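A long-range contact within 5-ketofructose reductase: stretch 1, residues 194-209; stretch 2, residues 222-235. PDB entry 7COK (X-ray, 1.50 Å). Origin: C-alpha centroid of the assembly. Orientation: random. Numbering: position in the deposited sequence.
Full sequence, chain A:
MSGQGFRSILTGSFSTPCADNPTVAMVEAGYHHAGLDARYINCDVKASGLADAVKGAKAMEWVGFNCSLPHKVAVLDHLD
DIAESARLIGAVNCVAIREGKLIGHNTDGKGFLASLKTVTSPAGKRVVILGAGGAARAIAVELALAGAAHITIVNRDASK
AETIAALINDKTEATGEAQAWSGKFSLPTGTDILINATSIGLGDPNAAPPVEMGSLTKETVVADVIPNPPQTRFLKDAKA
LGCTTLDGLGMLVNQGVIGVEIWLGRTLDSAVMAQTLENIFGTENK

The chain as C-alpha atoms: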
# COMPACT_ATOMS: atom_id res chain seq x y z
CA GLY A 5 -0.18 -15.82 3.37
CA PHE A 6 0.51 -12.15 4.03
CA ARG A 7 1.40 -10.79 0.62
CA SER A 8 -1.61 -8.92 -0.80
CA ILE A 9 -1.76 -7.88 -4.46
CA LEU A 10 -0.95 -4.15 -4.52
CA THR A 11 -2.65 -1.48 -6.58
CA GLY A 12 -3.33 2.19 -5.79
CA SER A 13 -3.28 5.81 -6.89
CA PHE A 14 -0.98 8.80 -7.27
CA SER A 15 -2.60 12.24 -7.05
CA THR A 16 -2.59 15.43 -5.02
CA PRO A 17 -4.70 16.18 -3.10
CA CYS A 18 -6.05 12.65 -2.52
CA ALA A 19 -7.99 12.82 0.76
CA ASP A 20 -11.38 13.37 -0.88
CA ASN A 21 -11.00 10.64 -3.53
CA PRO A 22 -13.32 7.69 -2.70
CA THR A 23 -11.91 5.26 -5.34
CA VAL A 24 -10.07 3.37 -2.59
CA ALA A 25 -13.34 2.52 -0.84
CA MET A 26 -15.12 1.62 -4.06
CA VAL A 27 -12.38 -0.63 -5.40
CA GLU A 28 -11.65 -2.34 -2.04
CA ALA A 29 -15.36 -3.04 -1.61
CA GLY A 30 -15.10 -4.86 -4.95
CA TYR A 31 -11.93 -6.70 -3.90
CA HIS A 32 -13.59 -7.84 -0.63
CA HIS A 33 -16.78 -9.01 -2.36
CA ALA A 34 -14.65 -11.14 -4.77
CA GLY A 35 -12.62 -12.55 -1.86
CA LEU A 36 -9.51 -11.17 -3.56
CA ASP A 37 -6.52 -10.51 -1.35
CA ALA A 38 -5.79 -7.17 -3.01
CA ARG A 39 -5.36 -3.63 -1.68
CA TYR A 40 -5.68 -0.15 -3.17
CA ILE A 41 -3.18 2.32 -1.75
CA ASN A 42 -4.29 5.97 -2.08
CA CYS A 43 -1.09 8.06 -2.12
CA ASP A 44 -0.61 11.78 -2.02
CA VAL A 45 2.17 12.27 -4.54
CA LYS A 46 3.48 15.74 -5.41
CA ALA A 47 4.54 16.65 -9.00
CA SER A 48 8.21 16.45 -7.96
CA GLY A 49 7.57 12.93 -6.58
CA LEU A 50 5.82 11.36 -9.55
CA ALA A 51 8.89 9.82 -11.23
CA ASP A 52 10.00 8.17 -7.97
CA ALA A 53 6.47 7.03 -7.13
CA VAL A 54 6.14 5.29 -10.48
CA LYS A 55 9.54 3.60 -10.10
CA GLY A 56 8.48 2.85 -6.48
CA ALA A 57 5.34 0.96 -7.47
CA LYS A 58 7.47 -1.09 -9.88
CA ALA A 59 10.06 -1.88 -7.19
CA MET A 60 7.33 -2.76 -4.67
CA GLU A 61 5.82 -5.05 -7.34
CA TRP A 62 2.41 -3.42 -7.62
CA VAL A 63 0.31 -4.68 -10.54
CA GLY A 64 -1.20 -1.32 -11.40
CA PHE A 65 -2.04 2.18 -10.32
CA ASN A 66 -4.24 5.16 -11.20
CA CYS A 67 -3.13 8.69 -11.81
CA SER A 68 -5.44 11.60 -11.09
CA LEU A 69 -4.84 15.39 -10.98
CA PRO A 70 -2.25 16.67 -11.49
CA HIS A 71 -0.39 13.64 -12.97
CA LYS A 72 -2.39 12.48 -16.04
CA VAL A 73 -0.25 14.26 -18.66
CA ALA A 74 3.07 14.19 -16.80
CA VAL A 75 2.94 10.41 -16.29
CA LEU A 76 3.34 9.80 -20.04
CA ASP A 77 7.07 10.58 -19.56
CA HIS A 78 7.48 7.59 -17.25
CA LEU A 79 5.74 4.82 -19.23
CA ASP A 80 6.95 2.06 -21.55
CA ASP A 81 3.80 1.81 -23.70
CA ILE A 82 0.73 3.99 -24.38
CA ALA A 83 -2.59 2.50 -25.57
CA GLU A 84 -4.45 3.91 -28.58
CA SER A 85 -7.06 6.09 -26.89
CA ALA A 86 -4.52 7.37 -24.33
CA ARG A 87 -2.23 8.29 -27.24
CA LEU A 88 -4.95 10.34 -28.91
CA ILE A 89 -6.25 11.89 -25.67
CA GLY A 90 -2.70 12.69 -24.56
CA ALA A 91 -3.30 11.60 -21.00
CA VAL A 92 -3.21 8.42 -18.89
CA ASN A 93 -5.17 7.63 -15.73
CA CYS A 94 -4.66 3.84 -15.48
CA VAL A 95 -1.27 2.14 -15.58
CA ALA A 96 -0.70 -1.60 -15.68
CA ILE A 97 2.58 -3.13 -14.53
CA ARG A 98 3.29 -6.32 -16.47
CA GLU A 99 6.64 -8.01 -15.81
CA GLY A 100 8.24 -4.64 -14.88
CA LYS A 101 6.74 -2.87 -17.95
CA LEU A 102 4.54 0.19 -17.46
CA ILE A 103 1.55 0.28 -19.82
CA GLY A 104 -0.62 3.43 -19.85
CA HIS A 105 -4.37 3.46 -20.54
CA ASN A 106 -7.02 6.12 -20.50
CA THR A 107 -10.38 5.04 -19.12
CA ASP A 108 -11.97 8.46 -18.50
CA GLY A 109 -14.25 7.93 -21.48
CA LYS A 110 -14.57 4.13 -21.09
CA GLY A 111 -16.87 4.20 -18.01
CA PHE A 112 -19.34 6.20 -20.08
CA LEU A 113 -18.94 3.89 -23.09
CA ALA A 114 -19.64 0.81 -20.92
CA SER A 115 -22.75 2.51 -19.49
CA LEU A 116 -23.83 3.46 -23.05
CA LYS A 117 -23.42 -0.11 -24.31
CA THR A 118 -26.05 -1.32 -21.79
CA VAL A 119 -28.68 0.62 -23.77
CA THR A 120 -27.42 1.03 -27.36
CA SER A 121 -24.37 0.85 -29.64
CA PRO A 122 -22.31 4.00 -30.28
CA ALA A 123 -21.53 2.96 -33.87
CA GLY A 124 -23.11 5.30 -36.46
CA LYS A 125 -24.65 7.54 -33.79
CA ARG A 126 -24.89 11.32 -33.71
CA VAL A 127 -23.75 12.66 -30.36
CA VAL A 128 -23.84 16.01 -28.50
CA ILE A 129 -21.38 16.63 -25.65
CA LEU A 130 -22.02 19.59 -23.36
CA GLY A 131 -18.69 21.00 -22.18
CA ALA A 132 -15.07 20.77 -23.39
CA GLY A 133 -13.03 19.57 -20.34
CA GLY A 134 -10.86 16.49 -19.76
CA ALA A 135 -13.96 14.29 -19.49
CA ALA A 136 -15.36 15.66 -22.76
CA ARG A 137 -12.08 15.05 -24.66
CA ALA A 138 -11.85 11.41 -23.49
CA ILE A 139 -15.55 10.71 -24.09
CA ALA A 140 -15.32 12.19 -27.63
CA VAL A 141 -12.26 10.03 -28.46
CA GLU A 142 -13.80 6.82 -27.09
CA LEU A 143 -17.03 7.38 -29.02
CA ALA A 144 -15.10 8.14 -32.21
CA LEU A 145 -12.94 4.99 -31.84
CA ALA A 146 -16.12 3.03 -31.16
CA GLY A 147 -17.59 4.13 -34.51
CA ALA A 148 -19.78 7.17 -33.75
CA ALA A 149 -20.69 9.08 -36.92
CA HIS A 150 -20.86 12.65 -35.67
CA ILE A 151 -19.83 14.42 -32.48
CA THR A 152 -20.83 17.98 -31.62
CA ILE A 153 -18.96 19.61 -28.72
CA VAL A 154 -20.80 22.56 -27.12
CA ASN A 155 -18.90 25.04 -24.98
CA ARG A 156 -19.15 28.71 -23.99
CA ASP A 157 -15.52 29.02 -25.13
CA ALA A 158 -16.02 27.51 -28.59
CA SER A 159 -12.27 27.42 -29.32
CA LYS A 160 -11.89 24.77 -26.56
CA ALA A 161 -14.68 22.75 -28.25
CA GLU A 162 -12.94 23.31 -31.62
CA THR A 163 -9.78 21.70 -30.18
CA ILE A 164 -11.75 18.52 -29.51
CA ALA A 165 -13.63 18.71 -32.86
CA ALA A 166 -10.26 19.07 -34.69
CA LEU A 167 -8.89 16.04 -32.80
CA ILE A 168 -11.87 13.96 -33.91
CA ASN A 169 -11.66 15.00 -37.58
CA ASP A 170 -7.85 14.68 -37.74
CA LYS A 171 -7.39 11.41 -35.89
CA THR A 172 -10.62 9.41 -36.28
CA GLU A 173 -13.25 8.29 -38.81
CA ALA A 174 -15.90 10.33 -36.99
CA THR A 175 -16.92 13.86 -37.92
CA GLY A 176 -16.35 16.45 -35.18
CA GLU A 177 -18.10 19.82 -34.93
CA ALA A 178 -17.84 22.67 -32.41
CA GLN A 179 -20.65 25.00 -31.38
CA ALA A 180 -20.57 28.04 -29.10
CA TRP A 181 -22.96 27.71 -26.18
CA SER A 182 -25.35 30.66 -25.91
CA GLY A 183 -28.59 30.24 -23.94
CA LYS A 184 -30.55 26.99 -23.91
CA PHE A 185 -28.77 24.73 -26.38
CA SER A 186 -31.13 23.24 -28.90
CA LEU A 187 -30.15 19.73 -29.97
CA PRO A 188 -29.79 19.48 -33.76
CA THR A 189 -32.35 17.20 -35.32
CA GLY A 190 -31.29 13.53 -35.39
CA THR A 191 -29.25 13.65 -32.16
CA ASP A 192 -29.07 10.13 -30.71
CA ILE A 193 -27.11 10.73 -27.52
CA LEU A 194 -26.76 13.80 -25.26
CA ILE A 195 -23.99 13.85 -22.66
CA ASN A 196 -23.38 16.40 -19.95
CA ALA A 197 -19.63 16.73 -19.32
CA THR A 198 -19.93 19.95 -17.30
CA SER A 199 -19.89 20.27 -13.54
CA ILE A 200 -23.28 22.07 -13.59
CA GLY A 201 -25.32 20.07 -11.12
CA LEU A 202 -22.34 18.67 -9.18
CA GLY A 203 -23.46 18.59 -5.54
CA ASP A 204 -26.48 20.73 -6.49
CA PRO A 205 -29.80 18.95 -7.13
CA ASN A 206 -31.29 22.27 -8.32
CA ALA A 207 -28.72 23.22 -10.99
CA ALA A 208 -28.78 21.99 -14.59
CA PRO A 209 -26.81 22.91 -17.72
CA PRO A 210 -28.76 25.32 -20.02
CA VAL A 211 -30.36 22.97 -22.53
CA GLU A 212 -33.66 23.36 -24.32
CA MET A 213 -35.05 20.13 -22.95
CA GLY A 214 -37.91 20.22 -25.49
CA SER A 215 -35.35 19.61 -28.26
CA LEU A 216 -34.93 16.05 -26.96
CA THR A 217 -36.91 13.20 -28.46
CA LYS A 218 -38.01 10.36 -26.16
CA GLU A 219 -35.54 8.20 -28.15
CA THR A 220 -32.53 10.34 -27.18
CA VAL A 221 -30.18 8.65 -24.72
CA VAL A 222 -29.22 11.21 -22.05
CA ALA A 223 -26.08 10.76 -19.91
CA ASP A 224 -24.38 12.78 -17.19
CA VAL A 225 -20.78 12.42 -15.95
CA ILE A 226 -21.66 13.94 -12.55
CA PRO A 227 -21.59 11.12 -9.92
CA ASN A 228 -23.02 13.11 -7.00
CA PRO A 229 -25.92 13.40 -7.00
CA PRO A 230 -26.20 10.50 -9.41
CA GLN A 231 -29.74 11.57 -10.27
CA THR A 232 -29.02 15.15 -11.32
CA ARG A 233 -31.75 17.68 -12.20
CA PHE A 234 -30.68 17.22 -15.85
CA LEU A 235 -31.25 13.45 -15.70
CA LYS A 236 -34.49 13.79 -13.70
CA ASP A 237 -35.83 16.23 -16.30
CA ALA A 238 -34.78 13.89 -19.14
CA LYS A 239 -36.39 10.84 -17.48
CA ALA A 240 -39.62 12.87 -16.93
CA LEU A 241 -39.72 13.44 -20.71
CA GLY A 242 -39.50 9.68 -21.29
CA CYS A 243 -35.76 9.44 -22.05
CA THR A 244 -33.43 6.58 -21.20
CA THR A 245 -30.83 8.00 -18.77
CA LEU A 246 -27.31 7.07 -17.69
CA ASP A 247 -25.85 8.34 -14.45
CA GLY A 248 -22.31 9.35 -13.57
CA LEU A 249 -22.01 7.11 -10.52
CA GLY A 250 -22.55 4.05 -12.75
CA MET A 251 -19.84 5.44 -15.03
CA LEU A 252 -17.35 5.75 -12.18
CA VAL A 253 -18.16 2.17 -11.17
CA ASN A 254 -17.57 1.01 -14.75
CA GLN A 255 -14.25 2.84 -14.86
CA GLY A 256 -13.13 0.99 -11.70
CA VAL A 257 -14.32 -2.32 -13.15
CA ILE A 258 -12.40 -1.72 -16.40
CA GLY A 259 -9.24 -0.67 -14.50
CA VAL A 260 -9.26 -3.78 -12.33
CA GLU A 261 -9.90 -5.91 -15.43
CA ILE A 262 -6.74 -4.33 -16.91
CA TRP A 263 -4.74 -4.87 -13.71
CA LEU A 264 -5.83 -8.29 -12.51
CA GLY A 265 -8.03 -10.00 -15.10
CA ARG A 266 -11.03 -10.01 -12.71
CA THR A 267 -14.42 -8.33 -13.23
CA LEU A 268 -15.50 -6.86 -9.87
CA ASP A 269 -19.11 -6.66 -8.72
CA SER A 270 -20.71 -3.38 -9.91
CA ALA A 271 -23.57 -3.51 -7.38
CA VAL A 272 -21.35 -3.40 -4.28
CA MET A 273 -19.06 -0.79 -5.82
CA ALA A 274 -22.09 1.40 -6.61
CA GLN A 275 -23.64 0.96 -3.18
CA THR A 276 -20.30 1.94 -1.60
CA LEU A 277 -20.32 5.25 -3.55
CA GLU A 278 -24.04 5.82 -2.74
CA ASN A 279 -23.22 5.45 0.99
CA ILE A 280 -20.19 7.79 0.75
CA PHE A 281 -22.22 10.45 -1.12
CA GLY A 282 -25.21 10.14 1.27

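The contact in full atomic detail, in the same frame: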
# COMPACT_ATOMS: atom_id res chain seq x y z
N LEU A 194 -27.15 12.54 -25.90
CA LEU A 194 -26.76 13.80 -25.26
C LEU A 194 -26.02 13.52 -23.96
O LEU A 194 -26.52 12.81 -23.10
CB LEU A 194 -28.00 14.66 -25.01
CG LEU A 194 -27.79 15.96 -24.22
CD1 LEU A 194 -26.96 16.94 -25.04
CD2 LEU A 194 -29.12 16.63 -23.91
N ILE A 195 -24.83 14.10 -23.82
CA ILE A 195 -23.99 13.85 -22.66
C ILE A 195 -23.62 15.16 -21.99
O ILE A 195 -23.04 16.04 -22.64
CB ILE A 195 -22.66 13.16 -23.06
CG1 ILE A 195 -22.90 11.93 -23.95
CG2 ILE A 195 -21.86 12.80 -21.82
CD1 ILE A 195 -21.67 11.48 -24.70
N ASN A 196 -23.93 15.30 -20.70
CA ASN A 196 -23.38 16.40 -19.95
C ASN A 196 -21.99 16.07 -19.42
O ASN A 196 -21.84 15.18 -18.58
CB ASN A 196 -24.25 16.76 -18.76
CG ASN A 196 -23.60 17.82 -17.92
OD1 ASN A 196 -23.26 18.88 -18.43
ND2 ASN A 196 -23.29 17.49 -16.68
N ALA A 197 -20.99 16.85 -19.85
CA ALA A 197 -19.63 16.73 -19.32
C ALA A 197 -19.21 17.97 -18.53
O ALA A 197 -18.03 18.18 -18.25
CB ALA A 197 -18.68 16.44 -20.47
N THR A 198 -20.19 18.78 -18.15
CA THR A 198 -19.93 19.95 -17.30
C THR A 198 -20.03 19.55 -15.84
O THR A 198 -20.47 18.45 -15.50
CB THR A 198 -20.90 21.14 -17.57
OG1 THR A 198 -22.19 20.87 -16.98
CG2 THR A 198 -21.02 21.46 -19.08
N SER A 199 -19.63 20.46 -14.97
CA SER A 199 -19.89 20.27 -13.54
C SER A 199 -21.16 20.97 -13.07
O SER A 199 -21.38 21.07 -11.87
CB SER A 199 -18.69 20.71 -12.70
OG SER A 199 -17.58 19.89 -12.96
N ILE A 200 -22.01 21.42 -13.99
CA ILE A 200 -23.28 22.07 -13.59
C ILE A 200 -24.26 21.02 -13.07
O ILE A 200 -24.77 20.19 -13.82
CB ILE A 200 -23.93 22.95 -14.67
CG1 ILE A 200 -22.94 23.98 -15.24
CG2 ILE A 200 -25.14 23.65 -14.06
CD1 ILE A 200 -23.35 24.62 -16.55
N GLY A 201 -24.54 21.09 -11.77
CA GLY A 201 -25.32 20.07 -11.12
C GLY A 201 -24.56 19.26 -10.10
O GLY A 201 -25.17 18.53 -9.33
N LEU A 202 -23.22 19.37 -10.13
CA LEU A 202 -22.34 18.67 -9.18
C LEU A 202 -22.60 19.17 -7.76
O LEU A 202 -22.40 20.35 -7.47
CB LEU A 202 -20.85 18.86 -9.55
CG LEU A 202 -19.79 18.17 -8.70
CD1 LEU A 202 -19.97 16.66 -8.63
CD2 LEU A 202 -18.41 18.53 -9.23
N GLY A 203 -23.09 18.26 -6.92
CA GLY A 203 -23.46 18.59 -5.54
C GLY A 203 -24.62 19.58 -5.41
O GLY A 203 -24.84 20.16 -4.34
N ASP A 204 -25.35 19.80 -6.51
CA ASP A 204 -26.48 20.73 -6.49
C ASP A 204 -27.67 20.18 -7.27
O ASP A 204 -27.78 20.37 -8.49
CB ASP A 204 -26.09 22.13 -7.01
CG ASP A 204 -27.21 23.18 -6.81
OD1 ASP A 204 -28.33 22.84 -6.36
OD2 ASP A 204 -26.96 24.36 -7.10
N PRO A 205 -28.62 19.56 -6.55
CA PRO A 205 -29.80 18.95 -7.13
C PRO A 205 -30.68 19.94 -7.89
O PRO A 205 -31.51 19.51 -8.70
CB PRO A 205 -30.54 18.38 -5.91
CG PRO A 205 -30.12 19.27 -4.79
CD PRO A 205 -28.67 19.54 -5.07
N ASN A 206 -30.48 21.24 -7.66
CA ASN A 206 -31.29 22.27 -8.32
C ASN A 206 -30.68 22.95 -9.55
O ASN A 206 -31.33 23.78 -10.20
CB ASN A 206 -31.77 23.31 -7.29
CG ASN A 206 -32.70 22.71 -6.26
OD1 ASN A 206 -33.62 21.96 -6.58
ND2 ASN A 206 -32.46 23.06 -5.00
N ALA A 207 -29.42 22.61 -9.86
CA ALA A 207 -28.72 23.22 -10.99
C ALA A 207 -28.69 22.26 -12.17
O ALA A 207 -28.51 21.06 -11.99
CB ALA A 207 -27.31 23.61 -10.59
N ALA A 208 -28.89 22.79 -13.37
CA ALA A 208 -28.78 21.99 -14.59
C ALA A 208 -28.12 22.81 -15.70
O ALA A 208 -28.28 24.05 -15.75
CB ALA A 208 -30.16 21.49 -15.04
N PRO A 209 -27.35 22.15 -16.59
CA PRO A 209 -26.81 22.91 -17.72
C PRO A 209 -27.93 23.47 -18.60
O PRO A 209 -28.99 22.82 -18.72
CB PRO A 209 -26.03 21.86 -18.52
CG PRO A 209 -26.59 20.53 -18.10
CD PRO A 209 -27.02 20.71 -16.67
N VAL A 222 -29.74 10.04 -22.76
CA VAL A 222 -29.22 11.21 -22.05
C VAL A 222 -28.32 10.72 -20.91
O VAL A 222 -28.74 9.92 -20.07
CB VAL A 222 -30.37 12.10 -21.52
CG1 VAL A 222 -29.80 13.35 -20.89
CG2 VAL A 222 -31.34 12.50 -22.62
N ALA A 223 -27.09 11.21 -20.88
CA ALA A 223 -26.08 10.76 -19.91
C ALA A 223 -25.48 11.97 -19.19
O ALA A 223 -25.41 13.07 -19.75
CB ALA A 223 -25.00 9.97 -20.62
N ASP A 224 -25.01 11.74 -17.99
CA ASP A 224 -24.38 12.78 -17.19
C ASP A 224 -23.17 12.20 -16.47
O ASP A 224 -23.26 11.19 -15.80
CB ASP A 224 -25.39 13.30 -16.16
CG ASP A 224 -25.00 14.64 -15.58
OD1 ASP A 224 -23.81 15.06 -15.60
OD2 ASP A 224 -25.90 15.32 -15.09
N VAL A 225 -22.02 12.85 -16.63
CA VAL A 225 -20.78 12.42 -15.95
C VAL A 225 -20.76 12.69 -14.44
O VAL A 225 -19.98 12.06 -13.70
CB VAL A 225 -19.49 13.02 -16.59
CG1 VAL A 225 -19.47 12.75 -18.09
CG2 VAL A 225 -19.35 14.51 -16.29
N ILE A 226 -21.60 13.62 -13.98
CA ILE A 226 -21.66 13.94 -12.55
C ILE A 226 -22.06 12.71 -11.71
O ILE A 226 -23.08 12.11 -11.97
CB ILE A 226 -22.62 15.13 -12.32
CG1 ILE A 226 -22.00 16.43 -12.89
CG2 ILE A 226 -22.99 15.27 -10.85
CD1 ILE A 226 -22.99 17.57 -13.07
N PRO A 227 -21.23 12.32 -10.73
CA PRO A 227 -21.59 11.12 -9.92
C PRO A 227 -22.36 11.41 -8.64
O PRO A 227 -22.89 10.49 -8.01
CB PRO A 227 -20.23 10.52 -9.59
CG PRO A 227 -19.27 11.69 -9.59
CD PRO A 227 -19.85 12.77 -10.48
N ASN A 228 -22.43 12.69 -8.27
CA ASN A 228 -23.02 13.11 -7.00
C ASN A 228 -23.69 14.48 -7.16
O ASN A 228 -22.99 15.48 -7.35
CB ASN A 228 -21.93 13.12 -5.91
CG ASN A 228 -22.49 13.40 -4.53
OD1 ASN A 228 -23.67 13.15 -4.27
ND2 ASN A 228 -21.65 13.89 -3.62
N PRO A 229 -25.03 14.56 -7.11
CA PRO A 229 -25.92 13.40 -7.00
C PRO A 229 -25.96 12.57 -8.27
O PRO A 229 -25.82 13.13 -9.35
CB PRO A 229 -27.29 14.04 -6.73
CG PRO A 229 -27.20 15.43 -7.31
CD PRO A 229 -25.75 15.83 -7.29
N PRO A 230 -26.17 11.25 -8.15
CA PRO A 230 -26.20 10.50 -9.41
C PRO A 230 -27.43 10.81 -10.25
O PRO A 230 -27.35 10.83 -11.47
CB PRO A 230 -26.18 9.04 -8.96
CG PRO A 230 -26.63 9.06 -7.54
CD PRO A 230 -26.18 10.37 -6.97
N GLN A 231 -28.55 11.09 -9.59
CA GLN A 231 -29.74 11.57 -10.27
C GLN A 231 -29.78 13.09 -10.21
O GLN A 231 -30.40 13.68 -9.32
CB GLN A 231 -31.00 10.93 -9.67
CG GLN A 231 -31.05 9.41 -9.74
CD GLN A 231 -30.92 8.86 -11.16
OE1 GLN A 231 -30.14 7.94 -11.41
NE2 GLN A 231 -31.69 9.41 -12.09
N THR A 232 -29.10 13.70 -11.18
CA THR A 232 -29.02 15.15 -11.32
C THR A 232 -30.36 15.70 -11.81
O THR A 232 -31.20 14.94 -12.33
CB THR A 232 -27.92 15.54 -12.33
OG1 THR A 232 -28.17 14.91 -13.60
CG2 THR A 232 -26.55 15.13 -11.81
N ARG A 233 -30.57 17.01 -11.62
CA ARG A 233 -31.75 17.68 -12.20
C ARG A 233 -31.88 17.39 -13.70
O ARG A 233 -32.96 17.07 -14.18
CB ARG A 233 -31.70 19.19 -11.92
CG ARG A 233 -32.82 19.99 -12.55
CD ARG A 233 -32.69 21.47 -12.21
NE ARG A 233 -33.55 22.29 -13.07
CZ ARG A 233 -33.31 23.55 -13.41
NH1 ARG A 233 -32.22 24.19 -12.98
NH2 ARG A 233 -34.16 24.20 -14.20
N PHE A 234 -30.78 17.54 -14.44
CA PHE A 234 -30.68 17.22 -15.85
C PHE A 234 -31.22 15.83 -16.17
O PHE A 234 -32.10 15.70 -17.01
CB PHE A 234 -29.22 17.40 -16.27
CG PHE A 234 -28.93 17.08 -17.69
CD1 PHE A 234 -29.49 17.83 -18.73
CD2 PHE A 234 -28.05 16.05 -18.00
CE1 PHE A 234 -29.18 17.53 -20.05
CE2 PHE A 234 -27.74 15.74 -19.33
CZ PHE A 234 -28.31 16.50 -20.36
N LEU A 235 -30.72 14.80 -15.48
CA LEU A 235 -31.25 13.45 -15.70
C LEU A 235 -32.70 13.25 -15.27
O LEU A 235 -33.43 12.53 -15.95
CB LEU A 235 -30.35 12.40 -15.05
CG LEU A 235 -28.95 12.27 -15.69
CD1 LEU A 235 -28.29 11.07 -15.05
CD2 LEU A 235 -28.90 12.17 -17.21
O HOH W 1 -26.08 18.12 -14.88
O HOH W 2 -28.16 18.19 -10.15
O HOH W 3 -28.31 18.77 -13.29

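The contact begins as a parallel pairing of two short strands, 194-196 and 222-224, whose axes diverge by 15° and approach to 4.6 Å. The register follows from the hydrogen bonds: Ala223 N donates to Leu194 O (2.8 Å), Asn196 N to Ala223 O (2.8 Å) and Val225 N to Asn196 O (3.0 Å), with angles at hydrogen of 163° to 174°. Side chains alternate, so Ile195 and Ala223 share one face of the sheet, while Leu194, Asn196, Val222 and Asp224 share the other.

On this second face the Phe234 side chain is the main bump. Its CA-to-CB bond points toward stretch 1, and the ring enters a hollow to which stretch 1 contributes three residues. Pro209 CG lies over one ring face, Leu194 CD2 meets the ring edge near its plane, 3.6 Å from Phe234 CZ, and Asn196 CB approaches obliquely, 3.7 Å from Phe234 CE2.

Beyond the strands, Ile226 supplies the second bump. Its CD1 reaches into the loop that follows Asn196, lying 3.3 Å from Ile200 O, 3.6 Å from Thr198 O and 3.5 Å from Leu202 N. The hollow is therefore walled largely by backbone. Gly201 keeps it open: an ideal CB there would sit 3.4 Å from Ile226 CD1 and 3.2 Å from Ala207 O, and the backbone angles (114°/-14°) would by themselves jam it against the preceding carbonyl.

A polar cluster borders this pocket. Asn196 ND2 donates to Asp224 OD1 (2.7 Å, 170°), and Asp224 OD1 also accepts from Ile226 N (3.1 Å). Asn196 OD1 accepts from Thr198 N (3.1 Å), bracing the start of the loop. Water 1 fills a remaining gap, donating to Ile200 O (2.7 Å) and Asp224 OD2 (2.8 Å).

Farther along, two overlapping type II turns, Ser199 to Leu202 and Gly201 to Asp204, fold stretch 1 against the Asn228-Pro229 segment, where the peptide bond is cis. Gly203 N donates to Asn228 O (2.8 Å, 160°), and Pro229 CD packs 3.4 Å from Gly201 O. Leu202 CD1 rests 4.0 Å from Ile226 CG2.

At the exposed margin, Arg233 extends with chi1 to chi3 all t and buries 95 Å², the largest area of any residue here. Its guanidinium lies with one face against Ala208 CB, and NH1 donates to Asn206 O (2.9 Å); the 130° angle makes that bond noticeably bent. Water 3 bridges the adjoining gap, donating to Ala207 O (2.6 Å) and accepting from Phe234 N (3.0 Å).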